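Local coordinates for GTP-binding protein (Thermus thermophilus, PDB 2DBY) that probably hydrolyses ATP and binds the ribosome and its large subunit, and also holds guanine nucleotides, here GDP, in its P-loop G domain, at residues 137-142 and 172-177; 130-135 and 179-184; 145-150 and 165-170; 151-154 and 159-162; 78-83 and 91-96. All coordinates share one frame; numbering follows the deposited sequence.

How the contacts relate
Four of the five contacts fold the long helix 124-156 back on what follows it. Contacts 1, 3 and 4 join it to helix 161-175, from the closed, solvent-facing end (contact 4) inward through the buried leucine-alanine packing of contact 3 to the partly buried leucine pairing of contact 1. Contact 2 is buried and ties the same long helix to the loop after the hairpin. Chemistry changes along the way: arginine-glutamate salt bridges in contacts 2 and 4, apolar side chains in contacts 1 and 3. Contact 5, partly buried, belongs to other elements but packs against contacts 1 and 2, joining the loop after strand 66-75 to helix 91-98 by a CH-pi contact and a water.

Contact 1 of 5, residues 137-142 and 172-177; sequences LADLAT and VHLQEG
L174 meets D139 and L140 with different atoms. Its CB lies against L140 CD2 at 3.5 Å, the two side chains running past one another in opposite directions, while its CD2 reaches D139 CB at 3.3 Å, a tight approach. L136 and L143, one turn before and after on helix 124-156, close around the same leucine. The carboxylate of D139 points past it to other partners: OD1 takes the amide of L199 and OD2 the hydroxyl of T200, so the buried acid is satisfied beyond the hairpin. The two helices form an antiparallel hairpin, much of it predicted to be coiled coil, and this pair lies toward its base. Next along the chain, Q175 covers L140 from the solvent side; with CG beside its backbone N (chi1 -85°) and a second bend at chi2, its amide folds back until NE2 lies 3.9 Å from L140 CD2. After E176, which forms a salt bridge with K178, G177 is the first residue to leave helical angles, its positive phi (83°) closing helix 161-175 in a Schellman motif in which G177 N bonds to L174 O at 2.8 Å.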
# COMPACT_ATOMS: atom_id res chain seq x y z
N LEU A 137 13.71 6.14 -17.92
CA LEU A 137 14.52 7.24 -18.41
C LEU A 137 14.88 8.19 -17.28
O LEU A 137 16.01 8.68 -17.19
CB LEU A 137 13.77 8.00 -19.53
CG LEU A 137 13.68 7.21 -20.84
CD1 LEU A 137 12.75 7.94 -21.82
CD2 LEU A 137 15.06 7.07 -21.44
N ALA A 138 13.92 8.45 -16.39
CA ALA A 138 14.22 9.34 -15.27
C ALA A 138 15.25 8.71 -14.32
O ALA A 138 16.17 9.38 -13.83
CB ALA A 138 12.92 9.67 -14.49
N ASP A 139 15.09 7.41 -14.08
CA ASP A 139 15.98 6.68 -13.17
C ASP A 139 17.40 6.57 -13.72
O ASP A 139 18.36 6.60 -12.94
CB ASP A 139 15.45 5.27 -12.90
CG ASP A 139 14.36 5.24 -11.83
OD1 ASP A 139 14.13 6.28 -11.18
OD2 ASP A 139 13.75 4.16 -11.63
N LEU A 140 17.51 6.42 -15.04
CA LEU A 140 18.86 6.31 -15.64
C LEU A 140 19.57 7.64 -15.45
O LEU A 140 20.75 7.67 -15.13
CB LEU A 140 18.76 5.94 -17.13
CG LEU A 140 18.35 4.48 -17.36
CD1 LEU A 140 17.94 4.24 -18.83
CD2 LEU A 140 19.54 3.59 -17.00
N ALA A 141 18.86 8.76 -15.63
CA ALA A 141 19.46 10.07 -15.42
C ALA A 141 19.87 10.23 -13.95
O ALA A 141 20.92 10.78 -13.62
CB ALA A 141 18.46 11.17 -15.82
N THR A 142 19.01 9.77 -13.03
CA THR A 142 19.34 9.86 -11.62
C THR A 142 20.59 9.04 -11.32
O THR A 142 21.48 9.50 -10.59
CB THR A 142 18.20 9.30 -10.76
OG1 THR A 142 17.09 10.18 -10.90
CG2 THR A 142 18.60 9.20 -9.28
N VAL A 172 23.47 -1.22 -14.89
CA VAL A 172 23.49 -2.29 -15.89
C VAL A 172 22.06 -2.81 -16.12
O VAL A 172 21.63 -3.00 -17.27
CB VAL A 172 24.34 -3.49 -15.40
CG1 VAL A 172 24.13 -4.72 -16.31
CG2 VAL A 172 25.80 -3.08 -15.39
N HIS A 173 21.37 -3.04 -15.01
CA HIS A 173 20.00 -3.57 -15.00
C HIS A 173 19.02 -2.64 -15.74
O HIS A 173 18.26 -3.08 -16.62
CB HIS A 173 19.57 -3.75 -13.53
CG HIS A 173 18.29 -4.51 -13.34
ND1 HIS A 173 18.20 -5.88 -13.50
CD2 HIS A 173 17.08 -4.10 -12.89
CE1 HIS A 173 16.99 -6.28 -13.15
NE2 HIS A 173 16.29 -5.22 -12.77
N LEU A 174 19.04 -1.35 -15.39
CA LEU A 174 18.15 -0.40 -16.04
C LEU A 174 18.48 -0.14 -17.51
O LEU A 174 17.57 0.07 -18.32
CB LEU A 174 18.09 0.91 -15.25
CG LEU A 174 17.00 0.86 -14.15
CD1 LEU A 174 17.47 -0.04 -12.97
CD2 LEU A 174 16.77 2.28 -13.63
N GLN A 175 19.76 -0.19 -17.86
CA GLN A 175 20.16 -0.00 -19.24
C GLN A 175 19.62 -1.17 -20.09
O GLN A 175 19.51 -1.06 -21.30
CB GLN A 175 21.69 0.09 -19.36
CG GLN A 175 22.23 1.50 -19.11
CD GLN A 175 21.72 2.56 -20.12
OE1 GLN A 175 21.01 2.25 -21.08
NE2 GLN A 175 22.11 3.81 -19.90
N GLU A 176 19.30 -2.29 -19.45
CA GLU A 176 18.71 -3.43 -20.17
C GLU A 176 17.18 -3.30 -20.20
O GLU A 176 16.48 -4.20 -20.66
CB GLU A 176 19.10 -4.76 -19.51
CG GLU A 176 20.58 -4.99 -19.60
CD GLU A 176 21.09 -6.22 -18.88
OE1 GLU A 176 20.34 -6.83 -18.10
OE2 GLU A 176 22.27 -6.58 -19.08
N GLY A 177 16.67 -2.18 -19.69
CA GLY A 177 15.23 -1.94 -19.70
C GLY A 177 14.49 -2.61 -18.55
O GLY A 177 13.27 -2.77 -18.60

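Contact 2 of 5, residues 130-135 and 179-184; sequences VVETEL and PARTFP
The backbones of E132, on helix 124-156, and P179, in the loop before a short 3-10 turn, approach no closer than 8.0 Å between CA atoms, and the gap is bridged by side chains. E132 carries the contact from the helix. Its CG is anti to the backbone N (chi1 177°) and the chain bends at chi2, which brings the carboxylate to the loop with one oxygen for each partner. OE1 accepts from R181 NH2 at 3.0 Å in a nearly straight bond (171°), forming a salt bridge; it is met on its syn side, a little out of the carboxylate plane, and lies in the guanidinium plane, at the edge. The two flat groups stand almost perpendicular, 85° apart. OE2 lies 3.4 Å from P179 CB, and that same CB sits over one face of the guanidinium, near its rim, so the proline touches both halves of the ion pair. This loop links the helical hairpin back to the nucleotide-binding body of the G domain. R181 takes part in that return through its other nitrogens, NH1 bonding to E234 O at the end of helix 222-234 and NE to K202 O, and these bonds fix the rotation of the guanidinium. With E132 cut back to an alanine, R181 NH2 is likely to lose its anionic mate, and a gap would probably open beside P179. Within the loop, T182 N and F183 N bond back to P179 O and A180 O, at 3.1 and 3.0 Å, closing the 3-10 turn that carries R181.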
# COMPACT_ATOMS: atom_id res chain seq x y z
N VAL A 130 4.77 2.02 -21.82
CA VAL A 130 4.85 3.47 -22.00
C VAL A 130 5.20 4.14 -20.69
O VAL A 130 6.12 4.95 -20.62
CB VAL A 130 3.53 4.08 -22.56
CG1 VAL A 130 3.55 5.61 -22.41
CG2 VAL A 130 3.36 3.70 -24.03
N VAL A 131 4.47 3.80 -19.63
CA VAL A 131 4.76 4.41 -18.34
C VAL A 131 6.12 3.98 -17.83
O VAL A 131 6.91 4.81 -17.40
CB VAL A 131 3.68 4.03 -17.29
CG1 VAL A 131 4.13 4.46 -15.88
CG2 VAL A 131 2.37 4.71 -17.67
N GLU A 132 6.40 2.68 -17.91
CA GLU A 132 7.65 2.13 -17.41
C GLU A 132 8.83 2.77 -18.13
O GLU A 132 9.84 3.08 -17.51
CB GLU A 132 7.64 0.61 -17.58
CG GLU A 132 8.90 -0.13 -17.18
CD GLU A 132 9.29 0.00 -15.72
OE1 GLU A 132 8.40 0.19 -14.85
OE2 GLU A 132 10.50 -0.12 -15.43
N THR A 133 8.70 2.97 -19.44
CA THR A 133 9.79 3.60 -20.19
C THR A 133 10.12 5.00 -19.65
O THR A 133 11.28 5.34 -19.45
CB THR A 133 9.44 3.61 -21.68
OG1 THR A 133 9.60 2.26 -22.16
CG2 THR A 133 10.34 4.56 -22.48
N GLU A 134 9.09 5.82 -19.37
CA GLU A 134 9.35 7.15 -18.82
C GLU A 134 10.01 7.07 -17.43
O GLU A 134 10.89 7.87 -17.08
CB GLU A 134 8.04 7.96 -18.72
CG GLU A 134 7.38 8.29 -20.09
CD GLU A 134 8.35 8.86 -21.12
OE1 GLU A 134 8.71 8.12 -22.07
OE2 GLU A 134 8.75 10.04 -20.98
N LEU A 135 9.59 6.10 -16.61
CA LEU A 135 10.19 5.99 -15.27
C LEU A 135 11.66 5.54 -15.37
O LEU A 135 12.52 6.00 -14.61
CB LEU A 135 9.43 4.98 -14.41
CG LEU A 135 7.93 5.25 -14.21
CD1 LEU A 135 7.38 4.25 -13.18
CD2 LEU A 135 7.73 6.67 -13.70
N PRO A 179 13.35 -2.85 -14.41
CA PRO A 179 13.13 -1.96 -13.26
C PRO A 179 13.98 -2.25 -12.04
O PRO A 179 14.31 -3.41 -11.78
CB PRO A 179 11.64 -2.14 -12.97
CG PRO A 179 11.41 -3.61 -13.37
CD PRO A 179 12.26 -3.83 -14.58
N ALA A 180 14.26 -1.22 -11.24
CA ALA A 180 15.07 -1.42 -10.05
C ALA A 180 14.38 -2.41 -9.10
O ALA A 180 15.05 -3.15 -8.38
CB ALA A 180 15.35 -0.08 -9.33
N ARG A 181 13.05 -2.48 -9.14
CA ARG A 181 12.36 -3.36 -8.20
C ARG A 181 12.65 -4.86 -8.39
O ARG A 181 12.47 -5.64 -7.45
CB ARG A 181 10.83 -3.11 -8.23
CG ARG A 181 10.10 -3.79 -9.42
CD ARG A 181 8.65 -3.22 -9.54
NE ARG A 181 8.61 -1.90 -10.17
CZ ARG A 181 8.46 -1.68 -11.48
NH1 ARG A 181 8.32 -2.68 -12.34
NH2 ARG A 181 8.46 -0.44 -11.95
N THR A 182 13.12 -5.25 -9.58
CA THR A 182 13.45 -6.67 -9.81
C THR A 182 14.93 -6.98 -9.63
O THR A 182 15.35 -8.11 -9.84
CB THR A 182 13.05 -7.17 -11.20
OG1 THR A 182 13.64 -6.35 -12.22
CG2 THR A 182 11.51 -7.19 -11.35
N PHE A 183 15.71 -5.98 -9.26
CA PHE A 183 17.14 -6.23 -9.04
C PHE A 183 17.23 -7.05 -7.75
O PHE A 183 16.52 -6.78 -6.78
CB PHE A 183 17.90 -4.91 -8.89
CG PHE A 183 19.39 -5.06 -9.01
CD1 PHE A 183 19.99 -5.10 -10.26
CD2 PHE A 183 20.17 -5.21 -7.87
CE1 PHE A 183 21.37 -5.28 -10.39
CE2 PHE A 183 21.57 -5.40 -7.98
CZ PHE A 183 22.16 -5.43 -9.25
N PRO A 184 18.09 -8.10 -7.72
CA PRO A 184 18.19 -8.90 -6.49
C PRO A 184 18.56 -8.08 -5.28
O PRO A 184 19.42 -7.21 -5.34
CB PRO A 184 19.30 -9.92 -6.81
CG PRO A 184 19.31 -10.01 -8.29
CD PRO A 184 19.01 -8.58 -8.76

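Contact 3 of 5, residues 145-150 and 165-170; sequences RRLERL and EAAEGL
L147 lays its CD2 methyl against A167 CB at 3.6 Å, these being the two residues whose CA atoms are nearest between the segments, and the same methyl extends over the start of the next residue, 3.8 Å from E168 N. Its CG stands beside the backbone N (chi1 -76°), which aims the branch across the interface. The side chain of E168 then closes over this methyl from the outer side: bent at chi2, it passes its carboxylate carbon CD 3.9 Å from L147 CD2, so an apolar group is bordered by the flank of an acid. Its OE1 pairs with R151 NH1 in a salt bridge. One turn further along helix 124-156, L150 adds a looser contact, with CD1 4.4 Å from A167 CB, so the single methyl of A167 is shared by two leucines. Around this cluster, L164 and Y171 lie against L147 and L163 and L164 against L150, while F192 packs on both L150 and A167 from helix 187-195. R146, next to L147, turns its end away from the partner helix and pairs with E195. The short axes approach to 9.7 Å and run 153° apart in direction, close to antiparallel. With no hydrogen bond crossing between the segments, the arrangement is that of an antiparallel helical hairpin held by apolar side chains, consistent with the coiled coil predicted here for this arm of the YchF G domain.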
# COMPACT_ATOMS: atom_id res chain seq x y z
N ARG A 145 23.78 10.72 -12.51
CA ARG A 145 24.20 11.77 -11.58
C ARG A 145 24.79 11.20 -10.30
O ARG A 145 25.81 11.68 -9.82
CB ARG A 145 23.02 12.69 -11.23
CG ARG A 145 22.58 13.59 -12.35
CD ARG A 145 21.53 14.59 -11.85
NE ARG A 145 20.22 13.98 -11.62
CZ ARG A 145 19.30 13.82 -12.58
NH1 ARG A 145 19.54 14.21 -13.82
NH2 ARG A 145 18.13 13.28 -12.28
N ARG A 146 24.16 10.16 -9.74
CA ARG A 146 24.69 9.57 -8.51
C ARG A 146 26.03 8.86 -8.72
O ARG A 146 26.90 8.92 -7.87
CB ARG A 146 23.68 8.58 -7.90
CG ARG A 146 22.36 9.21 -7.46
CD ARG A 146 22.61 10.46 -6.61
NE ARG A 146 23.19 10.11 -5.32
CZ ARG A 146 23.88 10.95 -4.56
NH1 ARG A 146 24.08 12.20 -4.97
NH2 ARG A 146 24.33 10.56 -3.38
N LEU A 147 26.20 8.18 -9.86
CA LEU A 147 27.47 7.48 -10.10
C LEU A 147 28.62 8.47 -10.08
O LEU A 147 29.68 8.18 -9.52
CB LEU A 147 27.43 6.74 -11.45
CG LEU A 147 26.63 5.43 -11.48
CD1 LEU A 147 26.44 4.97 -12.91
CD2 LEU A 147 27.37 4.34 -10.67
N GLU A 148 28.41 9.63 -10.67
CA GLU A 148 29.46 10.65 -10.70
C GLU A 148 29.76 11.16 -9.30
O GLU A 148 30.92 11.25 -8.90
CB GLU A 148 29.05 11.83 -11.60
CG GLU A 148 28.70 11.41 -13.02
CD GLU A 148 29.27 12.34 -14.09
OE1 GLU A 148 28.90 12.19 -15.28
OE2 GLU A 148 30.09 13.22 -13.74
N ARG A 149 28.71 11.51 -8.55
CA ARG A 149 28.85 12.01 -7.19
C ARG A 149 29.42 10.98 -6.23
O ARG A 149 30.34 11.28 -5.47
CB ARG A 149 27.49 12.49 -6.65
CG ARG A 149 27.09 13.90 -7.09
CD ARG A 149 27.35 14.88 -5.95
NE ARG A 149 28.74 14.82 -5.50
CZ ARG A 149 29.18 15.31 -4.34
NH1 ARG A 149 28.34 15.89 -3.50
NH2 ARG A 149 30.46 15.20 -4.03
N LEU A 150 28.88 9.76 -6.26
CA LEU A 150 29.36 8.70 -5.36
C LEU A 150 30.81 8.29 -5.61
O LEU A 150 31.54 7.96 -4.66
CB LEU A 150 28.45 7.46 -5.47
CG LEU A 150 27.08 7.63 -4.81
CD1 LEU A 150 26.15 6.47 -5.22
CD2 LEU A 150 27.24 7.65 -3.29
N GLU A 165 28.85 0.85 -5.63
CA GLU A 165 28.82 -0.47 -6.28
C GLU A 165 27.40 -0.94 -6.56
O GLU A 165 27.13 -1.58 -7.60
CB GLU A 165 29.60 -1.48 -5.44
CG GLU A 165 31.07 -1.04 -5.22
CD GLU A 165 31.74 -0.57 -6.51
OE1 GLU A 165 31.77 0.66 -6.76
OE2 GLU A 165 32.21 -1.43 -7.29
N ALA A 166 26.48 -0.60 -5.67
CA ALA A 166 25.07 -0.95 -5.89
C ALA A 166 24.57 -0.18 -7.13
O ALA A 166 23.87 -0.72 -7.99
CB ALA A 166 24.25 -0.57 -4.67
N ALA A 167 24.92 1.10 -7.18
CA ALA A 167 24.51 1.94 -8.31
C ALA A 167 25.06 1.38 -9.64
O ALA A 167 24.36 1.40 -10.66
CB ALA A 167 24.99 3.39 -8.09
N GLU A 168 26.30 0.89 -9.63
CA GLU A 168 26.91 0.32 -10.86
C GLU A 168 26.05 -0.85 -11.35
O GLU A 168 25.80 -0.99 -12.55
CB GLU A 168 28.32 -0.24 -10.57
CG GLU A 168 29.42 0.75 -10.12
CD GLU A 168 30.01 1.55 -11.26
OE1 GLU A 168 31.03 2.25 -11.02
OE2 GLU A 168 29.46 1.51 -12.39
N GLY A 169 25.59 -1.68 -10.40
CA GLY A 169 24.79 -2.84 -10.76
C GLY A 169 23.42 -2.44 -11.28
O GLY A 169 22.96 -2.96 -12.28
N LEU A 170 22.78 -1.52 -10.58
CA LEU A 170 21.46 -1.04 -11.00
C LEU A 170 21.56 -0.40 -12.37
O LEU A 170 20.66 -0.54 -13.18
CB LEU A 170 20.93 -0.03 -9.96
CG LEU A 170 20.44 -0.71 -8.67
CD1 LEU A 170 20.40 0.28 -7.52
CD2 LEU A 170 19.07 -1.33 -8.92

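Contact 4 of 5, residues 151-154 and 159-162; sequences RKEA and ERLP
The closed end of the helical hairpin, where the predicted coiled coil of YchF reverses direction, is bridged by E153 near the end of one helix and R160 in the short 3-10 turn leading into the other. Only four residues separate the two segments, and the CA atoms of A154 and R160 come within 4.8 Å. E153 extends beyond CG and offers a single oxygen to a side-on grip: R160 NE reaches OE2 at 2.8 Å and R160 NH2 reaches the same atom at 2.9 Å, so two N-H groups converge on one acceptor and make a salt bridge. Both bonds are bent, with angles at hydrogen of 150° and 141°, as expected when neighbouring nitrogens share one oxygen. OE2 lies in the guanidinium plane at its edge; NH2 is received on the syn lone pair of OE2, whereas NE comes from its anti side, out of the carboxylate plane. R160 gets there by curling, its chain bent at chi2 and chi3 so that the guanidinium comes round to E153. NH2 also pairs with E195 of helix 187-195, and R146 NH2 lies near it, two arginines gathered round that carboxylate. A leucine in place of R160 would probably leave E153 OE2 without its two donors and cost E195 one of its positive partners. Beside the salt bridge the contacts are apolar: R160 CB rests 4.0 Å from A154 CA, and A154 CB faces L161 CD1 at 4.3 Å.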
# COMPACT_ATOMS: atom_id res chain seq x y z
N ARG A 151 31.23 8.29 -6.87
CA ARG A 151 32.60 7.90 -7.18
C ARG A 151 33.56 8.92 -6.55
O ARG A 151 34.64 8.57 -6.08
CB ARG A 151 32.83 7.84 -8.68
CG ARG A 151 34.02 6.95 -9.08
CD ARG A 151 34.22 6.95 -10.58
NE ARG A 151 32.99 6.65 -11.31
CZ ARG A 151 32.42 5.45 -11.36
NH1 ARG A 151 32.97 4.42 -10.72
NH2 ARG A 151 31.28 5.28 -12.02
N LYS A 152 33.16 10.19 -6.53
CA LYS A 152 34.00 11.22 -5.93
C LYS A 152 33.98 11.08 -4.40
O LYS A 152 35.01 11.15 -3.74
CB LYS A 152 33.53 12.61 -6.34
CG LYS A 152 34.45 13.31 -7.33
CD LYS A 152 35.79 13.66 -6.69
CE LYS A 152 36.76 14.30 -7.68
NZ LYS A 152 38.04 14.71 -7.01
N GLU A 153 32.79 10.86 -3.84
CA GLU A 153 32.64 10.73 -2.39
C GLU A 153 33.31 9.48 -1.81
O GLU A 153 33.83 9.51 -0.69
CB GLU A 153 31.15 10.68 -2.01
CG GLU A 153 30.33 11.88 -2.45
CD GLU A 153 28.89 11.80 -1.98
OE1 GLU A 153 28.21 12.85 -2.02
OE2 GLU A 153 28.44 10.70 -1.58
N ALA A 154 33.28 8.39 -2.56
CA ALA A 154 33.87 7.13 -2.10
C ALA A 154 35.40 7.23 -1.99
O ALA A 154 36.01 6.59 -1.12
CB ALA A 154 33.48 6.00 -3.05
N GLU A 159 32.98 4.56 3.31
CA GLU A 159 31.62 4.19 3.71
C GLU A 159 30.61 4.41 2.60
O GLU A 159 29.49 3.90 2.65
CB GLU A 159 31.20 5.00 4.95
CG GLU A 159 31.09 4.19 6.23
CD GLU A 159 32.28 3.30 6.49
OE1 GLU A 159 32.39 2.23 5.84
OE2 GLU A 159 33.13 3.66 7.34
N ARG A 160 30.99 5.19 1.60
CA ARG A 160 30.11 5.49 0.48
C ARG A 160 30.30 4.45 -0.63
O ARG A 160 29.46 4.31 -1.52
CB ARG A 160 30.44 6.88 -0.07
CG ARG A 160 30.36 8.01 0.98
CD ARG A 160 28.93 8.15 1.47
NE ARG A 160 28.09 8.83 0.48
CZ ARG A 160 26.77 8.74 0.44
NH1 ARG A 160 26.13 7.99 1.33
NH2 ARG A 160 26.08 9.40 -0.49
N LEU A 161 31.39 3.70 -0.58
CA LEU A 161 31.68 2.73 -1.63
C LEU A 161 30.56 1.71 -1.91
O LEU A 161 30.26 1.39 -3.08
CB LEU A 161 33.00 2.03 -1.31
CG LEU A 161 33.58 1.08 -2.35
CD1 LEU A 161 33.65 1.75 -3.71
CD2 LEU A 161 34.95 0.66 -1.90
N PRO A 162 29.92 1.16 -0.86
CA PRO A 162 28.86 0.20 -1.16
C PRO A 162 27.72 0.80 -2.00
O PRO A 162 27.14 0.12 -2.85
CB PRO A 162 28.39 -0.25 0.23
CG PRO A 162 29.64 -0.10 1.07
CD PRO A 162 30.24 1.18 0.58

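Contact 5 of 5, residues 78-83 and 91-96; sequences GLVKGA and NQFLAH
V80 presents its CG2 methyl squarely to the face of the F93 ring, 4.0 Å from the centroid and 10° off the normal, a CH-pi contact over the centre. CG1 of the same valine reaches the ring atom CE2 of F93 at 4.1 Å, so both branches bear on the aromatic. F93 has CG anti to its own N (chi1 177°), which carries the ring from the helix toward V80. The carbonyl O of L79 comes to 3.4 Å from F93 CB, and a water joins the same two backbones, donating to L79 O at 2.8 Å and accepting from F93 N at 3.0 Å. That amide belongs to the first turn of helix 91-98, where no earlier helical carbonyl need serve it; the water stands in. G78 is what allows such proximity: its CA lies 4.4 Å from that of F93, and a beta carbon on it would collide with F93 N, while its phi of 139° itself suits glycine. G78 closes the DxxG sequence that in GTPases marks the start of switch II, and the F93 side chain is about 7 Å from that of K14, which binds GDP. Further out, H96 ND1 bonds to A77 O, pinning the helix to the loop's beginning. I76 packs on F93, L9 packs on V80, and E134 OE2 makes a weak bond to G82 N. The switch II loop thus leaves strand 66-75 and lies between helix 91-98 and helix 124-156, which touches V80 through V131 and E134 and meets L94 through L135.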
# COMPACT_ATOMS: atom_id res chain seq x y z
N GLY A 78 -1.03 13.98 -14.74
CA GLY A 78 0.01 14.36 -15.67
C GLY A 78 0.15 13.62 -16.98
O GLY A 78 -0.09 12.41 -17.08
N LEU A 79 0.55 14.36 -18.00
CA LEU A 79 0.80 13.77 -19.31
C LEU A 79 2.02 12.88 -19.04
O LEU A 79 2.94 13.31 -18.31
CB LEU A 79 1.13 14.87 -20.34
CG LEU A 79 1.67 14.49 -21.75
CD1 LEU A 79 1.20 15.50 -22.81
CD2 LEU A 79 3.21 14.41 -21.72
N VAL A 80 2.04 11.67 -19.59
CA VAL A 80 3.14 10.73 -19.33
C VAL A 80 4.34 10.79 -20.29
O VAL A 80 5.48 11.01 -19.85
CB VAL A 80 2.62 9.26 -19.33
CG1 VAL A 80 3.76 8.30 -18.99
CG2 VAL A 80 1.49 9.10 -18.31
N LYS A 81 4.09 10.58 -21.58
CA LYS A 81 5.17 10.54 -22.54
C LYS A 81 5.64 11.87 -23.05
O LYS A 81 4.97 12.50 -23.87
CB LYS A 81 4.82 9.66 -23.74
CG LYS A 81 6.03 9.40 -24.63
CD LYS A 81 5.71 8.55 -25.84
CE LYS A 81 6.94 8.50 -26.77
NZ LYS A 81 6.61 8.11 -28.17
N GLY A 82 6.84 12.25 -22.62
CA GLY A 82 7.41 13.52 -23.05
C GLY A 82 8.33 13.39 -24.27
O GLY A 82 8.60 12.30 -24.77
N ALA A 83 8.81 14.53 -24.74
CA ALA A 83 9.70 14.56 -25.90
C ALA A 83 11.18 14.45 -25.47
O ALA A 83 12.07 14.16 -26.30
CB ALA A 83 9.47 15.87 -26.69
N ASN A 91 7.02 16.20 -17.00
CA ASN A 91 7.69 16.50 -15.73
C ASN A 91 6.79 16.44 -14.50
O ASN A 91 7.23 16.00 -13.42
CB ASN A 91 8.37 17.86 -15.77
CG ASN A 91 9.67 17.85 -16.54
OD1 ASN A 91 10.16 16.80 -16.94
ND2 ASN A 91 10.24 19.03 -16.72
N GLN A 92 5.55 16.90 -14.67
CA GLN A 92 4.58 16.91 -13.57
C GLN A 92 4.27 15.48 -13.13
O GLN A 92 4.19 15.19 -11.96
CB GLN A 92 3.29 17.61 -14.00
CG GLN A 92 3.40 19.13 -14.11
CD GLN A 92 3.49 19.81 -12.76
OE1 GLN A 92 4.47 19.66 -12.03
NE2 GLN A 92 2.45 20.57 -12.42
N PHE A 93 4.08 14.59 -14.10
CA PHE A 93 3.80 13.20 -13.80
C PHE A 93 4.93 12.60 -12.97
O PHE A 93 4.70 11.97 -11.95
CB PHE A 93 3.62 12.43 -15.11
CG PHE A 93 3.38 10.94 -14.92
CD1 PHE A 93 2.13 10.47 -14.54
CD2 PHE A 93 4.42 10.02 -15.13
CE1 PHE A 93 1.89 9.07 -14.37
CE2 PHE A 93 4.22 8.63 -14.97
CZ PHE A 93 2.95 8.15 -14.59
N LEU A 94 6.18 12.81 -13.38
CA LEU A 94 7.30 12.28 -12.61
C LEU A 94 7.33 12.87 -11.20
O LEU A 94 7.62 12.17 -10.23
CB LEU A 94 8.64 12.60 -13.29
CG LEU A 94 8.85 11.96 -14.67
CD1 LEU A 94 10.15 12.52 -15.30
CD2 LEU A 94 8.94 10.43 -14.52
N ALA A 95 7.05 14.16 -11.09
CA ALA A 95 7.08 14.79 -9.78
C ALA A 95 6.03 14.17 -8.86
O ALA A 95 6.28 13.99 -7.66
CB ALA A 95 6.82 16.28 -9.91
N HIS A 96 4.87 13.87 -9.42
CA HIS A 96 3.78 13.26 -8.64
C HIS A 96 4.13 11.84 -8.25
O HIS A 96 3.89 11.43 -7.11
CB HIS A 96 2.46 13.32 -9.41
CG HIS A 96 1.92 14.71 -9.55
ND1 HIS A 96 1.10 15.09 -10.59
CD2 HIS A 96 2.09 15.81 -8.79
CE1 HIS A 96 0.78 16.36 -10.46
NE2 HIS A 96 1.37 16.83 -9.38
O HOH W 1 3.41 15.62 -16.89